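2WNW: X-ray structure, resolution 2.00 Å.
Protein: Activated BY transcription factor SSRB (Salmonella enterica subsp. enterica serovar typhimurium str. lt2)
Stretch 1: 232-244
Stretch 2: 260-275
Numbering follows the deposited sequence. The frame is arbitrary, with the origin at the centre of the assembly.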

# COMPACT_ATOMS: atom_id res chain seq x y z
N GLU A 232 -16.50 30.03 1.10
CA GLU A 232 -16.28 28.66 1.54
C GLU A 232 -16.30 27.58 0.46
O GLU A 232 -16.12 26.40 0.75
CB GLU A 232 -17.30 28.32 2.63
CG GLU A 232 -17.17 29.21 3.86
CD GLU A 232 -18.18 28.88 4.94
OE1 GLU A 232 -18.14 29.53 6.00
OE2 GLU A 232 -19.02 27.98 4.72
N MET A 233 -16.51 27.99 -0.79
CA MET A 233 -16.53 27.06 -1.91
C MET A 233 -15.19 26.32 -2.01
O MET A 233 -14.13 26.93 -1.89
CB MET A 233 -16.77 27.82 -3.21
CG MET A 233 -16.82 26.96 -4.46
SD MET A 233 -18.32 25.97 -4.52
CE MET A 233 -19.50 27.18 -5.14
N GLU A 234 -15.23 25.01 -2.23
CA GLU A 234 -14.00 24.25 -2.39
C GLU A 234 -13.71 24.18 -3.88
O GLU A 234 -14.63 24.05 -4.69
CB GLU A 234 -14.12 22.82 -1.85
CG GLU A 234 -14.42 22.68 -0.37
CD GLU A 234 -14.26 21.25 0.12
OE1 GLU A 234 -14.36 20.32 -0.71
OE2 GLU A 234 -14.03 21.04 1.33
N ILE A 235 -12.43 24.26 -4.25
CA ILE A 235 -12.05 24.16 -5.65
C ILE A 235 -11.02 23.05 -5.81
O ILE A 235 -10.01 23.02 -5.10
CB ILE A 235 -11.46 25.48 -6.20
CG1 ILE A 235 -12.52 26.58 -6.17
CG2 ILE A 235 -10.96 25.27 -7.63
CD1 ILE A 235 -12.02 27.93 -6.68
N TYR A 236 -11.28 22.14 -6.74
CA TYR A 236 -10.39 21.02 -7.02
C TYR A 236 -9.80 21.16 -8.41
O TYR A 236 -10.43 21.72 -9.31
CB TYR A 236 -11.15 19.69 -6.94
CG TYR A 236 -11.60 19.31 -5.55
CD1 TYR A 236 -10.84 18.44 -4.76
CD2 TYR A 236 -12.78 19.83 -5.01
CE1 TYR A 236 -11.23 18.12 -3.47
CE2 TYR A 236 -13.18 19.51 -3.72
CZ TYR A 236 -12.40 18.66 -2.95
OH TYR A 236 -12.80 18.36 -1.67
N ILE A 237 -8.58 20.66 -8.59
CA ILE A 237 -7.91 20.68 -9.88
C ILE A 237 -7.59 19.24 -10.30
O ILE A 237 -7.86 18.30 -9.55
CB ILE A 237 -6.62 21.54 -9.86
CG1 ILE A 237 -5.66 21.03 -8.78
CG2 ILE A 237 -6.97 23.01 -9.62
CD1 ILE A 237 -4.31 21.73 -8.80
N TRP A 238 -7.01 19.10 -11.49
CA TRP A 238 -6.66 17.81 -12.11
C TRP A 238 -7.93 17.15 -12.64
O TRP A 238 -8.20 17.22 -13.83
CB TRP A 238 -5.94 16.87 -11.13
CG TRP A 238 -5.46 15.57 -11.78
CD1 TRP A 238 -5.68 14.30 -11.33
CD2 TRP A 238 -4.69 15.43 -12.99
NE1 TRP A 238 -5.10 13.38 -12.18
CE2 TRP A 238 -4.49 14.05 -13.20
CE3 TRP A 238 -4.16 16.34 -13.92
CZ2 TRP A 238 -3.78 13.56 -14.30
CZ3 TRP A 238 -3.45 15.85 -15.01
CH2 TRP A 238 -3.26 14.47 -15.19
N ASP A 239 -8.70 16.52 -11.75
CA ASP A 239 -9.96 15.88 -12.15
C ASP A 239 -9.70 14.94 -13.33
O ASP A 239 -10.41 14.96 -14.33
CB ASP A 239 -10.99 16.95 -12.54
CG ASP A 239 -12.43 16.50 -12.32
OD1 ASP A 239 -12.65 15.35 -11.91
OD2 ASP A 239 -13.34 17.31 -12.57
N HIS A 240 -8.66 14.12 -13.20
CA HIS A 240 -8.28 13.19 -14.25
C HIS A 240 -7.73 11.91 -13.60
O HIS A 240 -7.81 11.75 -12.38
CB HIS A 240 -7.24 13.86 -15.17
CG HIS A 240 -7.04 13.16 -16.48
ND1 HIS A 240 -8.08 12.63 -17.22
CD2 HIS A 240 -5.91 12.93 -17.20
CE1 HIS A 240 -7.61 12.12 -18.34
NE2 HIS A 240 -6.29 12.29 -18.36
N ASP A 241 -7.17 11.01 -14.40
CA ASP A 241 -6.68 9.74 -13.87
C ASP A 241 -5.51 9.81 -12.89
O ASP A 241 -4.74 10.77 -12.88
CB ASP A 241 -6.36 8.82 -15.04
CG ASP A 241 -7.50 8.74 -16.03
OD1 ASP A 241 -8.65 8.51 -15.59
OD2 ASP A 241 -7.26 8.91 -17.25
N LYS A 242 -5.38 8.77 -12.07
CA LYS A 242 -4.36 8.73 -11.04
C LYS A 242 -2.89 8.66 -11.47
O LYS A 242 -2.00 8.96 -10.68
CB LYS A 242 -4.68 7.60 -10.05
CG LYS A 242 -5.93 7.88 -9.23
CD LYS A 242 -6.24 6.76 -8.24
CE LYS A 242 -7.00 5.63 -8.91
NZ LYS A 242 -7.19 4.48 -7.97
N ASP A 243 -2.63 8.27 -12.71
CA ASP A 243 -1.25 8.16 -13.19
C ASP A 243 -0.49 9.50 -13.28
O ASP A 243 0.74 9.52 -13.21
CB ASP A 243 -1.22 7.46 -14.54
CG ASP A 243 -1.93 8.25 -15.62
OD1 ASP A 243 -1.25 9.01 -16.34
OD2 ASP A 243 -3.16 8.11 -15.74
N GLY A 244 -1.22 10.61 -13.42
CA GLY A 244 -0.56 11.90 -13.53
C GLY A 244 -0.75 12.80 -12.32
O GLY A 244 -0.44 13.99 -12.35
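Stretch 2, residues 260-275: KGINGLAFHWYTGDHF

Stretch 2 lies beside stretch 1 as a neighbouring parallel β-strand, and beyond the strand the contact continues as a polar clasp in which side chains of stretch 1 hold the turn of stretch 2 and the residue after it. The strand that begins at E234 and the one that begins at G264 run in the same general direction, their axes inclined by 47° and approaching to 4.3 Å.

Stretch 2 enters at the end of a helix, with K260 and G261 still helical, and I262 leaves it. N263 then starts the pairing: its OD1 accepts a hydrogen bond from I235 N (2.8 Å), while its own N donates to I235 O (3.0 Å). An asparagine suits this place because its short amide can stand in for a backbone carbonyl before the strand proper begins. N263 ND2 also reaches water 1 (3.0 Å), which donates to M233 O (3.1 Å).

The regular parallel ladder follows, I237 donating from N to G264 O (3.1 Å) and accepting at O from A266 N (3.0 Å). G264 has backbone angles that would jam a CB against the preceding carbonyl, so glycine fits. On the face shared by I237 and L265, the branched side chains pack, with I237 CG1 3.9 Å from L265 CG and I237 CG2 3.7 Å from I262 CD1. A266 points its CB toward stretch 1, 4.1 Å from Y236 CB.

W238 has positive phi, and the ladder loses regularity here: D239 N makes only a weak bond to A266 O (2.9 Å). The edge of the W238 indole meets A266 O, 3.3 Å from W238 CD1. The chain turns a corner at H240, whose O nevertheless accepts from H268 N (2.7 Å). H268 also uses its ring, NE2 donating to D239 OD1 (2.7 Å), so one residue ties both backbone and side chain across the corner.

Beyond it, stretch 2 makes a type I turn from W269 to G272. K242, with the largest covered area in either stretch, runs its aliphatic chain past F267, K242 CG lying 3.5 Å from F267 CD2. With a bend at chi3 (m), K242 brings NZ to D273 O (2.8 Å); a long, flexible lysine can do both. T271 points toward stretch 1 and its OG1 donates to D243 OD2 (2.6 Å), while water 2 donates to T271 OG1 (2.7 Å) and G272 O (2.9 Å) and accepts from K242 N (3.1 Å). Finally, D243 CB sits over the face of the H274 ring, 3.8 Å from its centroid.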

# COMPACT_ATOMS: atom_id res chain seq x y z
N LYS A 260 -2.74 28.36 -1.55
CA LYS A 260 -3.74 29.04 -0.73
C LYS A 260 -5.15 29.04 -1.30
O LYS A 260 -6.12 28.99 -0.55
CB LYS A 260 -3.32 30.49 -0.46
CG LYS A 260 -2.09 30.63 0.42
CD LYS A 260 -1.77 32.10 0.69
CE LYS A 260 -0.60 32.23 1.66
NZ LYS A 260 -0.29 33.66 1.96
N GLY A 261 -5.27 29.07 -2.63
CA GLY A 261 -6.59 29.13 -3.23
C GLY A 261 -7.24 27.83 -3.69
O GLY A 261 -8.42 27.83 -4.04
N ILE A 262 -6.49 26.74 -3.69
CA ILE A 262 -7.02 25.46 -4.15
C ILE A 262 -7.08 24.45 -3.00
O ILE A 262 -6.10 24.26 -2.28
CB ILE A 262 -6.14 24.92 -5.30
CG1 ILE A 262 -6.22 25.90 -6.47
CG2 ILE A 262 -6.58 23.53 -5.70
CD1 ILE A 262 -5.28 25.59 -7.61
N ASN A 263 -8.24 23.81 -2.84
CA ASN A 263 -8.48 22.86 -1.75
C ASN A 263 -7.91 21.46 -1.94
O ASN A 263 -7.70 20.73 -0.97
CB ASN A 263 -9.98 22.74 -1.48
CG ASN A 263 -10.64 24.08 -1.18
OD1 ASN A 263 -10.83 24.90 -2.07
ND2 ASN A 263 -10.98 24.29 0.09
N GLY A 264 -7.68 21.06 -3.18
CA GLY A 264 -7.14 19.73 -3.41
C GLY A 264 -7.23 19.27 -4.84
O GLY A 264 -7.41 20.08 -5.75
N LEU A 265 -7.10 17.97 -5.05
CA LEU A 265 -7.18 17.43 -6.40
C LEU A 265 -8.24 16.35 -6.47
O LEU A 265 -8.44 15.60 -5.52
CB LEU A 265 -5.84 16.83 -6.83
CG LEU A 265 -4.61 17.74 -6.90
CD1 LEU A 265 -3.97 17.85 -5.53
CD2 LEU A 265 -3.62 17.16 -7.89
N ALA A 266 -8.92 16.30 -7.61
CA ALA A 266 -9.94 15.28 -7.83
C ALA A 266 -9.29 14.29 -8.80
O ALA A 266 -8.42 14.68 -9.58
CB ALA A 266 -11.17 15.90 -8.45
N PHE A 267 -9.69 13.03 -8.76
CA PHE A 267 -9.11 12.06 -9.68
C PHE A 267 -10.09 10.97 -10.07
O PHE A 267 -11.10 10.74 -9.40
CB PHE A 267 -7.84 11.43 -9.09
CG PHE A 267 -8.03 10.81 -7.73
CD1 PHE A 267 -7.74 11.53 -6.58
CD2 PHE A 267 -8.51 9.51 -7.61
CE1 PHE A 267 -7.92 10.95 -5.31
CE2 PHE A 267 -8.69 8.92 -6.35
CZ PHE A 267 -8.39 9.65 -5.21
N HIS A 268 -9.79 10.31 -11.19
CA HIS A 268 -10.61 9.24 -11.74
C HIS A 268 -9.80 7.94 -11.72
O HIS A 268 -8.63 7.94 -11.33
CB HIS A 268 -11.02 9.59 -13.17
CG HIS A 268 -11.68 10.93 -13.31
ND1 HIS A 268 -11.96 11.50 -14.53
CD2 HIS A 268 -12.12 11.80 -12.38
CE1 HIS A 268 -12.53 12.67 -14.35
NE2 HIS A 268 -12.65 12.88 -13.05
N TRP A 269 -10.41 6.84 -12.16
CA TRP A 269 -9.72 5.55 -12.14
C TRP A 269 -9.47 4.89 -13.49
O TRP A 269 -9.06 3.73 -13.54
CB TRP A 269 -10.50 4.56 -11.27
CG TRP A 269 -11.81 4.04 -11.87
CD1 TRP A 269 -12.14 3.97 -13.19
CD2 TRP A 269 -12.90 3.44 -11.15
NE1 TRP A 269 -13.37 3.35 -13.35
CE2 TRP A 269 -13.85 3.02 -12.11
CE3 TRP A 269 -13.17 3.21 -9.79
CZ2 TRP A 269 -15.05 2.38 -11.76
CZ3 TRP A 269 -14.36 2.57 -9.44
CH2 TRP A 269 -15.28 2.17 -10.42
N TYR A 270 -9.68 5.62 -14.57
CA TYR A 270 -9.56 5.03 -15.90
C TYR A 270 -8.21 4.47 -16.37
O TYR A 270 -8.17 3.79 -17.39
CB TYR A 270 -10.14 6.00 -16.93
CG TYR A 270 -11.58 6.36 -16.63
CD1 TYR A 270 -11.94 7.66 -16.27
CD2 TYR A 270 -12.59 5.39 -16.67
CE1 TYR A 270 -13.26 7.98 -15.95
CE2 TYR A 270 -13.91 5.70 -16.35
CZ TYR A 270 -14.24 7.00 -15.99
OH TYR A 270 -15.54 7.32 -15.67
N THR A 271 -7.13 4.73 -15.64
CA THR A 271 -5.83 4.17 -16.04
C THR A 271 -5.30 3.17 -15.01
O THR A 271 -4.13 2.78 -15.05
CB THR A 271 -4.76 5.27 -16.28
OG1 THR A 271 -4.58 6.04 -15.09
CG2 THR A 271 -5.18 6.17 -17.43
N GLY A 272 -6.15 2.75 -14.09
CA GLY A 272 -5.72 1.77 -13.10
C GLY A 272 -5.57 2.27 -11.68
O GLY A 272 -5.96 3.39 -11.34
N ASP A 273 -4.97 1.41 -10.85
CA ASP A 273 -4.77 1.67 -9.42
C ASP A 273 -3.94 2.91 -9.06
O ASP A 273 -4.48 3.89 -8.56
CB ASP A 273 -4.14 0.44 -8.75
CG ASP A 273 -4.97 -0.82 -8.92
OD1 ASP A 273 -6.11 -0.74 -9.43
OD2 ASP A 273 -4.49 -1.91 -8.53
N HIS A 274 -2.64 2.83 -9.28
CA HIS A 274 -1.72 3.93 -8.96
C HIS A 274 -1.96 4.49 -7.56
O HIS A 274 -1.85 5.69 -7.34
CB HIS A 274 -1.86 5.04 -10.01
CG HIS A 274 -1.38 4.64 -11.37
ND1 HIS A 274 -0.06 4.35 -11.63
CD2 HIS A 274 -2.04 4.45 -12.53
CE1 HIS A 274 0.07 3.99 -12.89
NE2 HIS A 274 -1.12 4.05 -13.46
N PHE A 275 -2.27 3.61 -6.62
CA PHE A 275 -2.55 4.03 -5.25
C PHE A 275 -1.40 4.79 -4.59
O PHE A 275 -1.62 5.70 -3.78
CB PHE A 275 -2.93 2.82 -4.38
CG PHE A 275 -4.11 2.04 -4.89
CD1 PHE A 275 -5.31 2.67 -5.21
CD2 PHE A 275 -4.02 0.66 -5.06
CE1 PHE A 275 -6.41 1.94 -5.68
CE2 PHE A 275 -5.11 -0.09 -5.53
CZ PHE A 275 -6.31 0.56 -5.84
O HOH W 1 -12.39 26.85 0.73
O HOH W 2 -6.12 5.82 -12.84